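Local structure of uncharacterized protein (Enterococcus faecalis, 3CLQ) at residues N253-C261 and P366-V374. The protein is of unknown function but is probably related to the AllG subunit of oxamate carbamoyltransferase. Sequence-based numbering, arbitrary orientation.
Sequences NSTIVTTMC and PTGIDVLKV
The carboxylate oxygen D370 OD2, which caps the helix beginning at V371, is gripped from opposite faces of its plane by L372 N and by T255 OG1 of 253-261. T255 OG1 donates to D370 OD2 over 2.8 Å, coming from above the carboxylate, 63° out of its plane. On the other face L372 N gives the N-cap bond to D370 OD2 at 2.6 Å; K373 N adds a weak one. T255 turns its hydroxyl in between its own backbone N and carbonyl carbon (chi1 66°), which aims OG1 at the cap. Two good donors and the helix N-terminus would probably favour the charged form of D370.

Beside this, the backbones form a single antiparallel bridge centred on I256 and D370. V371 N donates to T255 O at 2.9 Å, and V257 N to I369 O at 2.8 Å, the second almost straight at 176°. I256 CG2 touches G368 CA at 3.7 Å, while I256 CD1 lies close to where a CB would stand on G368, whose backbone angles by themselves call for glycine. V257 CG2 touches I369 CG2 at 3.7 Å and reaches V371 CG2 more loosely. Farther along, the selenomethionine M260, bent at chi3, brings CE to I369 CD1 at 4.0 Å.

The buried bridge thus joins the entry to strand 257-263 with the turn from strand 363-369 into helix 371-377, linking two antiparallel sheets. Helix 407-419 packs on T255, V371 and L372, helix 6-23 meets D370 through N14, and strand 348-352 flanks I256 and I369.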
loop_
_atom_site.group_PDB
_atom_site.type_symbol
_atom_site.label_atom_id
_atom_site.label_comp_id
_atom_site.label_asym_id
_atom_site.label_seq_id
_atom_site.Cartn_x
_atom_site.Cartn_y
_atom_site.Cartn_z
ATOM N N ASN B 253 15.722 -34.764 -11.776
ATOM C CA ASN B 253 16.052 -35.047 -10.375
ATOM C C ASN B 253 15.473 -34.096 -9.331
ATOM O O ASN B 253 15.592 -34.371 -8.150
ATOM C CB ASN B 253 17.567 -35.166 -10.153
ATOM C CG ASN B 253 18.216 -36.265 -11.001
ATOM O OD1 ASN B 253 17.718 -37.388 -11.085
ATOM N ND2 ASN B 253 19.347 -35.940 -11.620
ATOM N N SER B 254 14.865 -32.979 -9.730
ATOM C CA SER B 254 14.361 -32.018 -8.724
ATOM C C SER B 254 13.067 -32.421 -7.985
ATOM O O SER B 254 12.076 -32.835 -8.598
ATOM C CB SER B 254 14.169 -30.628 -9.324
ATOM O OG SER B 254 13.382 -29.803 -8.458
ATOM N N THR B 255 13.068 -32.256 -6.667
ATOM C CA THR B 255 11.890 -32.598 -5.870
ATOM C C THR B 255 11.125 -31.354 -5.449
ATOM O O THR B 255 10.441 -31.361 -4.421
ATOM C CB THR B 255 12.275 -33.395 -4.611
ATOM O OG1 THR B 255 13.053 -32.584 -3.711
ATOM C CG2 THR B 255 13.085 -34.654 -5.002
ATOM N N ILE B 256 11.247 -30.284 -6.228
ATOM C CA ILE B 256 10.519 -29.069 -5.912
ATOM C C ILE B 256 9.110 -29.080 -6.483
ATOM O O ILE B 256 8.900 -29.417 -7.655
ATOM C CB ILE B 256 11.281 -27.814 -6.379
ATOM C CG1 ILE B 256 12.671 -27.800 -5.740
ATOM C CG2 ILE B 256 10.511 -26.545 -6.032
ATOM C CD1 ILE B 256 13.304 -26.440 -5.664
ATOM N N VAL B 257 8.147 -28.716 -5.640
ATOM C CA VAL B 257 6.749 -28.599 -6.058
ATOM C C VAL B 257 6.569 -27.414 -6.985
ATOM O O VAL B 257 6.900 -26.314 -6.621
ATOM C CB VAL B 257 5.830 -28.389 -4.848
ATOM C CG1 VAL B 257 4.405 -28.200 -5.296
ATOM C CG2 VAL B 257 5.899 -29.579 -3.924
ATOM N N THR B 258 6.047 -27.608 -8.183
ATOM C CA THR B 258 5.890 -26.446 -9.061
ATOM C C THR B 258 4.449 -26.025 -9.341
ATOM O O THR B 258 4.218 -25.117 -10.147
ATOM C CB THR B 258 6.588 -26.675 -10.363
ATOM O OG1 THR B 258 6.038 -27.841 -10.984
ATOM C CG2 THR B 258 8.053 -26.904 -10.103
ATOM N N THR B 259 3.499 -26.673 -8.670
ATOM C CA THR B 259 2.072 -26.390 -8.786
ATOM C C THR B 259 1.340 -26.911 -7.529
ATOM O O THR B 259 1.536 -28.065 -7.102
ATOM C CB THR B 259 1.438 -27.153 -10.002
ATOM O OG1 THR B 259 1.957 -26.664 -11.246
ATOM C CG2 THR B 259 -0.088 -27.028 -10.000
HETATM N N MSE B 260 0.486 -26.093 -6.941
HETATM C CA MSE B 260 -0.480 -26.613 -5.998
HETATM C C MSE B 260 -1.791 -26.033 -6.452
HETATM O O MSE B 260 -1.889 -24.822 -6.664
HETATM C CB MSE B 260 -0.169 -26.222 -4.553
HETATM C CG MSE B 260 1.007 -26.970 -3.961
HETATM SE SE MSE B 260 1.274 -26.696 -2.016
HETATM C CE MSE B 260 1.210 -24.731 -2.105
ATOM N N CYS B 261 -2.789 -26.891 -6.640
ATOM C CA CYS B 261 -4.073 -26.419 -7.123
ATOM C C CYS B 261 -5.182 -27.371 -6.746
ATOM O O CYS B 261 -4.937 -28.519 -6.375
ATOM C CB CYS B 261 -4.051 -26.208 -8.635
ATOM S SG CYS B 261 -3.718 -27.707 -9.549
ATOM N N PRO B 366 9.955 -17.825 1.757
ATOM C CA PRO B 366 10.475 -19.194 1.679
ATOM C C PRO B 366 10.104 -19.842 0.369
ATOM O O PRO B 366 8.922 -20.045 0.086
ATOM C CB PRO B 366 9.798 -19.909 2.838
ATOM C CG PRO B 366 8.599 -19.059 3.203
ATOM C CD PRO B 366 8.687 -17.740 2.504
ATOM N N THR B 367 11.117 -20.171 -0.425
ATOM C CA THR B 367 10.898 -20.653 -1.784
ATOM C C THR B 367 11.331 -22.097 -2.020
ATOM O O THR B 367 12.417 -22.501 -1.602
ATOM C CB THR B 367 11.725 -19.834 -2.765
ATOM O OG1 THR B 367 11.986 -18.552 -2.202
ATOM C CG2 THR B 367 11.006 -19.687 -4.068
ATOM N N GLY B 368 10.500 -22.842 -2.753
ATOM C CA GLY B 368 10.867 -24.154 -3.233
ATOM C C GLY B 368 10.494 -25.223 -2.239
ATOM O O GLY B 368 11.365 -25.822 -1.603
ATOM N N ILE B 369 9.184 -25.426 -2.103
ATOM C CA ILE B 369 8.618 -26.522 -1.330
ATOM C C ILE B 369 9.163 -27.819 -1.850
ATOM O O ILE B 369 8.940 -28.167 -3.013
ATOM C CB ILE B 369 7.088 -26.604 -1.475
ATOM C CG1 ILE B 369 6.442 -25.364 -0.845
ATOM C CG2 ILE B 369 6.596 -27.835 -0.789
ATOM C CD1 ILE B 369 5.126 -24.957 -1.451
ATOM N N ASP B 370 9.865 -28.531 -0.981
ATOM C CA ASP B 370 10.601 -29.699 -1.358
ATOM C C ASP B 370 9.889 -30.937 -0.818
ATOM O O ASP B 370 9.793 -31.150 0.401
ATOM C CB ASP B 370 12.014 -29.587 -0.800
ATOM C CG ASP B 370 12.810 -30.863 -0.952
ATOM O OD1 ASP B 370 14.053 -30.784 -0.871
ATOM O OD2 ASP B 370 12.212 -31.954 -1.153
ATOM N N VAL B 371 9.399 -31.754 -1.749
ATOM C CA VAL B 371 8.707 -32.984 -1.438
ATOM C C VAL B 371 9.368 -33.773 -0.311
ATOM O O VAL B 371 8.708 -34.230 0.615
ATOM C CB VAL B 371 8.633 -33.872 -2.682
ATOM C CG1 VAL B 371 8.585 -35.332 -2.272
ATOM C CG2 VAL B 371 7.425 -33.515 -3.506
ATOM N N LEU B 372 10.680 -33.923 -0.402
ATOM C CA LEU B 372 11.440 -34.753 0.521
ATOM C C LEU B 372 11.367 -34.205 1.949
ATOM O O LEU B 372 11.220 -34.948 2.911
ATOM C CB LEU B 372 12.892 -34.785 0.046
ATOM C CG LEU B 372 13.838 -35.958 0.294
ATOM C CD1 LEU B 372 13.358 -37.221 -0.388
ATOM C CD2 LEU B 372 15.217 -35.587 -0.226
ATOM N N LYS B 373 11.469 -32.892 2.090
ATOM C CA LYS B 373 11.430 -32.306 3.418
ATOM C C LYS B 373 10.012 -32.277 3.990
ATOM O O LYS B 373 9.830 -32.357 5.210
ATOM C CB LYS B 373 12.052 -30.908 3.426
ATOM C CG LYS B 373 13.502 -30.857 2.937
ATOM C CD LYS B 373 14.056 -29.445 3.028
ATOM C CE LYS B 373 15.379 -29.321 2.298
ATOM N NZ LYS B 373 15.681 -27.901 2.027
ATOM N N VAL B 374 9.002 -32.176 3.132
ATOM C CA VAL B 374 7.647 -32.242 3.640
ATOM C C VAL B 374 7.514 -33.572 4.380
ATOM O O VAL B 374 6.946 -33.646 5.466
ATOM C CB VAL B 374 6.596 -32.108 2.515
ATOM C CG1 VAL B 374 5.186 -32.255 3.082
ATOM C CG2 VAL B 374 6.751 -30.765 1.796
#